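Local atomic coordinates of agenet domain-containing protein (Arabidopsis thaliana, PDB entry 6IE4), a protein that binds a methylated histone H3 tail peptide through tandem Agenet domains and so probably reads chromatin marks. Residues 99-104 against 108-113; 123-126 against 131-134. All blocks are in the same frame, centred on the assembly; numbering follows the deposited sequence.

Interaction 1. Residues 99-104 against 108-113; sequences EVDAFY and WWEGDV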
ATOM      1  N   GLU A  99      -6.825   7.199 -10.909  1.00 34.53           N
ATOM      2  CA  GLU A  99      -5.846   6.368 -10.238  1.00 33.66           C
ATOM      3  C   GLU A  99      -6.350   5.979  -8.869  1.00 33.36           C
ATOM      4  O   GLU A  99      -6.898   6.801  -8.132  1.00 31.43           O
ATOM      5  CB  GLU A  99      -4.500   7.062 -10.102  1.00 39.92           C
ATOM      6  CG  GLU A  99      -3.820   6.976 -11.393  1.00 47.40           C
ATOM      7  CD  GLU A  99      -3.025   5.701 -11.556  1.00 55.02           C
ATOM      8  OE1 GLU A  99      -2.596   5.148 -10.515  1.00 52.83           O
ATOM      9  OE2 GLU A  99      -2.910   5.217 -12.720  1.00 52.05           O
ATOM     10  N   VAL A 100      -6.106   4.722  -8.517  1.00 33.89           N
ATOM     11  CA  VAL A 100      -6.654   4.102  -7.329  1.00 25.52           C
ATOM     12  C   VAL A 100      -5.597   3.159  -6.794  1.00 25.31           C
ATOM     13  O   VAL A 100      -4.605   2.857  -7.454  1.00 27.18           O
ATOM     14  CB  VAL A 100      -7.949   3.310  -7.606  1.00 27.02           C
ATOM     15  CG1 VAL A 100      -9.070   4.202  -8.144  1.00 27.95           C
ATOM     16  CG2 VAL A 100      -7.638   2.194  -8.585  1.00 27.50           C
ATOM     17  N   ASP A 101      -5.819   2.704  -5.578  1.00 26.28           N
ATOM     18  CA  ASP A 101      -5.057   1.634  -4.969  1.00 27.13           C
ATOM     19  C   ASP A 101      -6.098   0.587  -4.649  1.00 27.09           C
ATOM     20  O   ASP A 101      -7.154   0.921  -4.105  1.00 29.16           O
ATOM     21  CB  ASP A 101      -4.324   2.043  -3.682  1.00 28.42           C
ATOM     22  CG  ASP A 101      -3.093   2.885  -3.925  1.00 28.62           C
ATOM     23  OD1 ASP A 101      -2.537   2.891  -5.047  1.00 28.25           O
ATOM     24  OD2 ASP A 101      -2.662   3.519  -2.944  1.00 31.56           O
ATOM     25  N   ALA A 102      -5.848  -0.643  -5.052  1.00 24.91           N
ATOM     26  CA  ALA A 102      -6.715  -1.739  -4.672  1.00 26.63           C
ATOM     27  C   ALA A 102      -6.053  -2.511  -3.546  1.00 26.31           C
ATOM     28  O   ALA A 102      -4.826  -2.613  -3.497  1.00 23.46           O
ATOM     29  CB  ALA A 102      -6.997  -2.652  -5.870  1.00 25.02           C
ATOM     30  N   PHE A 103      -6.877  -3.070  -2.647  1.00 27.71           N
ATOM     31  CA  PHE A 103      -6.380  -3.915  -1.565  1.00 25.49           C
ATOM     32  C   PHE A 103      -6.311  -5.348  -2.074  1.00 26.70           C
ATOM     33  O   PHE A 103      -7.340  -6.004  -2.250  1.00 29.01           O
ATOM     34  CB  PHE A 103      -7.272  -3.839  -0.332  1.00 23.72           C
ATOM     35  CG  PHE A 103      -6.590  -4.291   0.945  1.00 28.63           C
ATOM     36  CD1 PHE A 103      -5.501  -3.593   1.462  1.00 30.61           C
ATOM     37  CD2 PHE A 103      -6.994  -5.449   1.593  1.00 26.97           C
ATOM     38  CE1 PHE A 103      -4.876  -4.001   2.621  1.00 26.19           C
ATOM     39  CE2 PHE A 103      -6.372  -5.864   2.746  1.00 23.59           C
ATOM     40  CZ  PHE A 103      -5.307  -5.140   3.260  1.00 27.92           C
ATOM     41  N   TYR A 104      -5.096  -5.846  -2.256  1.00 29.13           N
ATOM     42  CA  TYR A 104      -4.842  -7.113  -2.919  1.00 27.36           C
ATOM     43  C   TYR A 104      -3.572  -7.709  -2.315  1.00 29.19           C
ATOM     44  O   TYR A 104      -2.610  -6.981  -2.049  1.00 31.15           O
ATOM     45  CB  TYR A 104      -4.701  -6.890  -4.428  1.00 28.64           C
ATOM     46  CG  TYR A 104      -4.575  -8.144  -5.261  1.00 28.44           C
ATOM     47  CD1 TYR A 104      -5.698  -8.777  -5.757  1.00 28.07           C
ATOM     48  CD2 TYR A 104      -3.338  -8.684  -5.557  1.00 29.13           C
ATOM     49  CE1 TYR A 104      -5.592  -9.920  -6.519  1.00 28.37           C
ATOM     50  CE2 TYR A 104      -3.223  -9.835  -6.325  1.00 29.58           C
ATOM     51  CZ  TYR A 104      -4.357 -10.444  -6.804  1.00 27.45           C
ATOM     52  OH  TYR A 104      -4.278 -11.582  -7.573  1.00 25.56           O
ATOM     53  N   TRP A 108      -1.872  -2.446  -0.504  1.00 24.91           N
ATOM     54  CA  TRP A 108      -2.382  -1.493  -1.482  1.00 25.13           C
ATOM     55  C   TRP A 108      -1.567  -1.525  -2.764  1.00 22.96           C
ATOM     56  O   TRP A 108      -0.349  -1.376  -2.726  1.00 27.93           O
ATOM     57  CB  TRP A 108      -2.390  -0.093  -0.879  1.00 25.72           C
ATOM     58  CG  TRP A 108      -3.348   0.001   0.246  1.00 26.48           C
ATOM     59  CD1 TRP A 108      -3.059   0.013   1.569  1.00 29.71           C
ATOM     60  CD2 TRP A 108      -4.774   0.045   0.145  1.00 30.07           C
ATOM     61  NE1 TRP A 108      -4.217   0.091   2.316  1.00 30.52           N
ATOM     62  CE2 TRP A 108      -5.287   0.113   1.462  1.00 31.04           C
ATOM     63  CE3 TRP A 108      -5.669   0.037  -0.928  1.00 27.15           C
ATOM     64  CZ2 TRP A 108      -6.652   0.192   1.734  1.00 25.60           C
ATOM     65  CZ3 TRP A 108      -7.017   0.119  -0.656  1.00 31.79           C
ATOM     66  CH2 TRP A 108      -7.498   0.194   0.669  1.00 29.44           C
ATOM     67  N   TRP A 109      -2.215  -1.770  -3.892  1.00 21.72           N
ATOM     68  CA  TRP A 109      -1.549  -1.752  -5.188  1.00 24.01           C
ATOM     69  C   TRP A 109      -2.171  -0.698  -6.089  1.00 27.22           C
ATOM     70  O   TRP A 109      -3.396  -0.548  -6.137  1.00 28.08           O
ATOM     71  CB  TRP A 109      -1.609  -3.146  -5.851  1.00 24.79           C
ATOM     72  CG  TRP A 109      -0.878  -4.160  -5.028  1.00 24.29           C
ATOM     73  CD1 TRP A 109      -1.304  -4.735  -3.861  1.00 24.85           C
ATOM     74  CD2 TRP A 109       0.420  -4.693  -5.284  1.00 22.34           C
ATOM     75  NE1 TRP A 109      -0.343  -5.589  -3.376  1.00 24.95           N
ATOM     76  CE2 TRP A 109       0.719  -5.590  -4.238  1.00 22.00           C
ATOM     77  CE3 TRP A 109       1.353  -4.509  -6.301  1.00 23.67           C
ATOM     78  CZ2 TRP A 109       1.906  -6.294  -4.180  1.00 23.74           C
ATOM     79  CZ3 TRP A 109       2.536  -5.194  -6.242  1.00 28.23           C
ATOM     80  CH2 TRP A 109       2.806  -6.086  -5.187  1.00 31.47           C
ATOM     81  N   GLU A 110      -1.336  -0.028  -6.865  1.00 28.19           N
ATOM     82  CA  GLU A 110      -1.771   1.117  -7.637  1.00 26.34           C
ATOM     83  C   GLU A 110      -2.076   0.670  -9.058  1.00 27.48           C
ATOM     84  O   GLU A 110      -1.339  -0.134  -9.640  1.00 25.41           O
ATOM     85  CB  GLU A 110      -0.696   2.198  -7.640  1.00 27.35           C
ATOM     86  CG  GLU A 110      -0.944   3.284  -8.660  1.00 37.18           C
ATOM     87  CD  GLU A 110       0.228   4.224  -8.868  1.00 38.98           C
ATOM     88  OE1 GLU A 110       1.298   4.026  -8.257  1.00 36.55           O
ATOM     89  OE2 GLU A 110       0.066   5.172  -9.663  1.00 43.70           O
ATOM     90  N   GLY A 111      -3.157   1.213  -9.611  1.00 27.86           N
ATOM     91  CA  GLY A 111      -3.636   0.823 -10.923  1.00 32.28           C
ATOM     92  C   GLY A 111      -4.607   1.855 -11.448  1.00 35.39           C
ATOM     93  O   GLY A 111      -5.056   2.742 -10.708  1.00 34.17           O
ATOM     94  N   ASP A 112      -4.863   1.776 -12.758  1.00 30.95           N
ATOM     95  CA  ASP A 112      -5.863   2.615 -13.408  1.00 37.10           C
ATOM     96  C   ASP A 112      -7.210   1.905 -13.406  1.00 33.06           C
ATOM     97  O   ASP A 112      -7.269   0.682 -13.440  1.00 35.04           O
ATOM     98  CB  ASP A 112      -5.469   2.955 -14.853  1.00 42.07           C
ATOM     99  CG  ASP A 112      -4.041   3.520 -14.982  1.00 53.51           C
ATOM    100  OD1 ASP A 112      -3.070   2.724 -14.988  1.00 52.78           O
ATOM    101  OD2 ASP A 112      -3.890   4.759 -15.131  1.00 54.52           O
ATOM    102  N   VAL A 113      -8.298   2.681 -13.389  1.00 31.77           N
ATOM    103  CA  VAL A 113      -9.638   2.133 -13.582  1.00 27.98           C
ATOM    104  C   VAL A 113      -9.942   2.130 -15.070  1.00 31.50           C
ATOM    105  O   VAL A 113      -9.978   3.188 -15.708  1.00 31.03           O
ATOM    106  CB  VAL A 113     -10.696   2.963 -12.838  1.00 30.50           C
ATOM    107  CG1 VAL A 113     -12.084   2.394 -13.074  1.00 26.91           C
ATOM    108  CG2 VAL A 113     -10.402   3.031 -11.359  1.00 31.32           C
TER

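Interaction 2. Residues 123-126 against 131-134; sequences SVFF and EQIR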
ATOM      1  N   SER A 123     -13.077  -2.399 -12.703  1.00 27.05           N
ATOM      2  CA  SER A 123     -12.043  -3.254 -13.257  1.00 27.37           C
ATOM      3  C   SER A 123     -10.816  -2.388 -13.455  1.00 26.89           C
ATOM      4  O   SER A 123     -10.906  -1.302 -14.035  1.00 28.14           O
ATOM      5  CB  SER A 123     -12.492  -3.904 -14.597  1.00 28.93           C
ATOM      6  OG  SER A 123     -11.454  -4.654 -15.207  1.00 25.31           O
ATOM      7  N   VAL A 124      -9.664  -2.898 -13.026  1.00 26.58           N
ATOM      8  CA  VAL A 124      -8.513  -2.073 -12.684  1.00 26.61           C
ATOM      9  C   VAL A 124      -7.293  -2.646 -13.387  1.00 27.23           C
ATOM     10  O   VAL A 124      -7.011  -3.840 -13.254  1.00 33.57           O
ATOM     11  CB  VAL A 124      -8.276  -2.033 -11.159  1.00 27.27           C
ATOM     12  CG1 VAL A 124      -6.995  -1.266 -10.840  1.00 24.59           C
ATOM     13  CG2 VAL A 124      -9.466  -1.433 -10.412  1.00 24.77           C
ATOM     14  N   PHE A 125      -6.587  -1.814 -14.154  1.00 25.60           N
ATOM     15  CA  PHE A 125      -5.403  -2.237 -14.902  1.00 28.37           C
ATOM     16  C   PHE A 125      -4.119  -1.907 -14.148  1.00 26.51           C
ATOM     17  O   PHE A 125      -3.879  -0.748 -13.811  1.00 30.98           O
ATOM     18  CB  PHE A 125      -5.355  -1.607 -16.293  1.00 27.97           C
ATOM     19  CG  PHE A 125      -4.093  -1.933 -17.034  1.00 31.97           C
ATOM     20  CD1 PHE A 125      -3.846  -3.240 -17.435  1.00 30.68           C
ATOM     21  CD2 PHE A 125      -3.167  -0.946 -17.348  1.00 31.71           C
ATOM     22  CE1 PHE A 125      -2.699  -3.572 -18.103  1.00 29.03           C
ATOM     23  CE2 PHE A 125      -2.012  -1.268 -18.031  1.00 30.77           C
ATOM     24  CZ  PHE A 125      -1.784  -2.593 -18.407  1.00 36.82           C
ATOM     25  N   PHE A 126      -3.300  -2.927 -13.891  1.00 27.84           N
ATOM     26  CA  PHE A 126      -1.990  -2.777 -13.262  1.00 25.75           C
ATOM     27  C   PHE A 126      -0.868  -2.887 -14.295  1.00 31.14           C
ATOM     28  O   PHE A 126      -0.712  -3.927 -14.939  1.00 28.25           O
ATOM     29  CB  PHE A 126      -1.813  -3.820 -12.152  1.00 25.10           C
ATOM     30  CG  PHE A 126      -2.897  -3.776 -11.110  1.00 24.71           C
ATOM     31  CD1 PHE A 126      -4.097  -4.449 -11.306  1.00 24.94           C
ATOM     32  CD2 PHE A 126      -2.746  -3.023  -9.968  1.00 23.59           C
ATOM     33  CE1 PHE A 126      -5.102  -4.388 -10.366  1.00 25.52           C
ATOM     34  CE2 PHE A 126      -3.753  -2.950  -9.023  1.00 23.56           C
ATOM     35  CZ  PHE A 126      -4.926  -3.629  -9.213  1.00 24.45           C
ATOM     36  N   GLU A 131      -1.708  -6.850 -15.221  1.00 32.28           N
ATOM     37  CA  GLU A 131      -2.874  -7.490 -14.632  1.00 27.50           C
ATOM     38  C   GLU A 131      -4.138  -6.638 -14.774  1.00 31.22           C
ATOM     39  O   GLU A 131      -4.104  -5.398 -14.791  1.00 25.84           O
ATOM     40  CB  GLU A 131      -2.615  -7.767 -13.154  1.00 27.68           C
ATOM     41  CG  GLU A 131      -2.137  -9.153 -12.847  1.00 27.80           C
ATOM     42  CD  GLU A 131      -1.633  -9.296 -11.418  1.00 27.72           C
ATOM     43  OE1 GLU A 131      -1.097  -8.323 -10.851  1.00 26.36           O
ATOM     44  OE2 GLU A 131      -1.871 -10.360 -10.823  1.00 29.45           O
ATOM     45  N   GLN A 132      -5.277  -7.328 -14.773  1.00 29.43           N
ATOM     46  CA  GLN A 132      -6.568  -6.688 -14.996  1.00 26.18           C
ATOM     47  C   GLN A 132      -7.530  -7.429 -14.094  1.00 28.30           C
ATOM     48  O   GLN A 132      -7.879  -8.574 -14.396  1.00 30.55           O
ATOM     49  CB  GLN A 132      -6.992  -6.790 -16.459  1.00 27.48           C
ATOM     50  CG  GLN A 132      -8.370  -6.207 -16.808  1.00 28.84           C
ATOM     51  CD  GLN A 132      -8.340  -4.705 -17.003  1.00 32.12           C
ATOM     52  OE1 GLN A 132      -7.508  -4.187 -17.754  1.00 31.64           O
ATOM     53  NE2 GLN A 132      -9.231  -3.994 -16.314  1.00 29.91           N
ATOM     54  N   ILE A 133      -7.952  -6.776 -13.009  1.00 27.42           N
ATOM     55  CA  ILE A 133      -8.670  -7.404 -11.905  1.00 22.94           C
ATOM     56  C   ILE A 133      -9.864  -6.539 -11.517  1.00 25.54           C
ATOM     57  O   ILE A 133      -9.773  -5.307 -11.521  1.00 29.68           O
ATOM     58  CB  ILE A 133      -7.732  -7.623 -10.701  1.00 25.84           C
ATOM     59  CG1 ILE A 133      -6.422  -8.273 -11.177  1.00 24.34           C
ATOM     60  CG2 ILE A 133      -8.443  -8.419  -9.577  1.00 21.81           C
ATOM     61  CD1 ILE A 133      -5.405  -8.494 -10.096  1.00 24.36           C
ATOM     62  N   ARG A 134     -11.006  -7.193 -11.274  1.00 28.45           N
ATOM     63  CA  ARG A 134     -12.220  -6.568 -10.740  1.00 27.37           C
ATOM     64  C   ARG A 134     -12.171  -6.372  -9.228  1.00 26.86           C
ATOM     65  O   ARG A 134     -11.595  -7.191  -8.504  1.00 25.76           O
ATOM     66  CB  ARG A 134     -13.444  -7.398 -11.106  1.00 25.92           C
ATOM     67  CG  ARG A 134     -13.935  -7.107 -12.505  1.00 31.04           C
ATOM     68  CD  ARG A 134     -15.024  -8.065 -12.936  1.00 32.65           C
ATOM     69  NE  ARG A 134     -15.356  -7.955 -14.354  1.00 34.90           N
ATOM     70  CZ  ARG A 134     -16.494  -8.402 -14.870  1.00 36.91           C
ATOM     71  NH1 ARG A 134     -16.732  -8.285 -16.174  1.00 30.66           N
ATOM     72  NH2 ARG A 134     -17.378  -9.006 -14.074  1.00 35.01           N
TER

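Interaction 1. Residues 99-104 against 108-113
Val-100 pairs with Gly-111, and Ala-102 with Trp-109, as antiparallel hydrogen-bonded pairs on strand segments whose N-to-C directions are 142° apart and whose axes approach to 4.2 Å. Each pair is closed by two reciprocal backbone N-H...O hydrogen bonds, among them Trp-109 N to Ala-102 O at 2.8 Å. Between them Asp-101 and Glu-110 form a non-hydrogen-bonded pair; Asp-101 CA makes a CA-H...O contact with Trp-109 O, and Glu-110 CA one with Val-100 O.

On the face carrying Phe-103 and Trp-108, the two rings form an edge-to-face stack in which the edge of Phe-103 points to the face of Trp-108: CD1 of Phe-103 stands over the indole, 3.7 Å from CE2, and the planes are 60° apart. CB of Phe-103 adds a CH-pi contact, 4.2 Å from the centroid of the Trp-108 six-membered ring. The indole reaches the opposing strand because its CG is anti to the carbonyl carbon (chi1 -66°), a torsion that also brings CZ3 to 3.5 Å from Asp-101 O. Arg-141 makes a cation-pi contact with Trp-108 and a salt bridge to Asp-101 OD2, while OD1 of Asp-101 bonds His-143 ND1, fixing the carboxylate at both oxygens.

This hairpin belongs to the small, strongly curved barrel of an Agenet domain, a member of the SH3 clan. Tyr-104 and Trp-109 pack on a modified side chain of the bound peptide, consistent with an aromatic cage for methyl-lysine. The edge of the Trp-109 indole faces Tyr-104 O, and its NE1 is hydrogen-bonded to Tyr-34 OH.

Towards the other end, Val-100 CG1 meets Val-113 CG2 at 3.7 Å in a buried apolar contact. Glu-99, bent at chi2, turns OE1 towards Glu-110 and OE2 towards Asp-112, its carboxylate nearly perpendicular to both of theirs.

Interaction 2. Residues 123-126 against 131-134
Ser-123 meets Gln-132 through side chains alone: the amide nitrogen NE2 donates to OG at 2.6 Å. The donor geometry is moderately bent, with an N-H...O angle of 149°, and OG lies close to the amide plane. The glutamine reaches back because its chain bends at chi2 (82°), which swings the amide across to the neighbouring strand. NE2 has a second partner in Thr-114 OG1, and that hydroxyl also bonds Ser-123 O, linking the hairpin to strand 107-117. An alanine at Ser-123 would remove the hydroxyl acceptor and would probably let the Gln-132 amide turn more freely, with Thr-114 left to hold it.

Val-124 forms a hydrogen-bonded antiparallel pair with Ile-133. Its N donates to Ile-133 O at 2.8 Å, and Ile-133 N returns the bond to Val-124 O at 3.1 Å. On the same face Val-124 also touches Phe-135.

Phe-125 lies on the Gln-132 side of the ribbon. Its CB is 3.7 Å from Gln-132 OE1, and although the two side chains cross at about a right angle, their flat groups are turned to within 19° of parallel.

Phe-126 closes the ladder: its N donates to Glu-131 O at 2.7 Å, and Glu-131 N answers to Phe-126 O. The ring reaches the second strand, with CD1 4.1 Å from Glu-131 CB and CE1 4.1 Å from Ile-133 CD1. Beyond that shared apolar surface, Glu-131 OE1 bonds Ser-129 OG, and Phe-126 packs on a modified side chain of the bound peptide.

The chemistry is thus split across the ribbon: amide and hydroxyl groups tie the Ser-123 face, whereas the Phe-126 face is largely apolar but carries the Glu-131 carboxylate, consistent with one wall of a site for a modified, probably methylated, side chain.

Overall arrangement
Interactions 1 and 2 are successive hairpins of one antiparallel sheet, and strands 107-117 and 121-126 are the neighbours that join them. The evidence for continuity is direct: Asp-112 O lies 2.7 Å from Phe-125 N, a probable hydrogen bond, and Phe-126 CE2 packs against Trp-109 O. Interaction 1 sits nearer the chain centre, with half of its touching residues buried. Residues 123-126 against 131-134 lie further out, with Gln-132 and Arg-134 exposed. Their chemistry differs accordingly: an aromatic stack and clustered acids in the first, a side-chain amide-to-hydroxyl hydrogen bond and aliphatic-aromatic packing in the second. Trp-109, Tyr-104 and Phe-126 converge on the bound peptide.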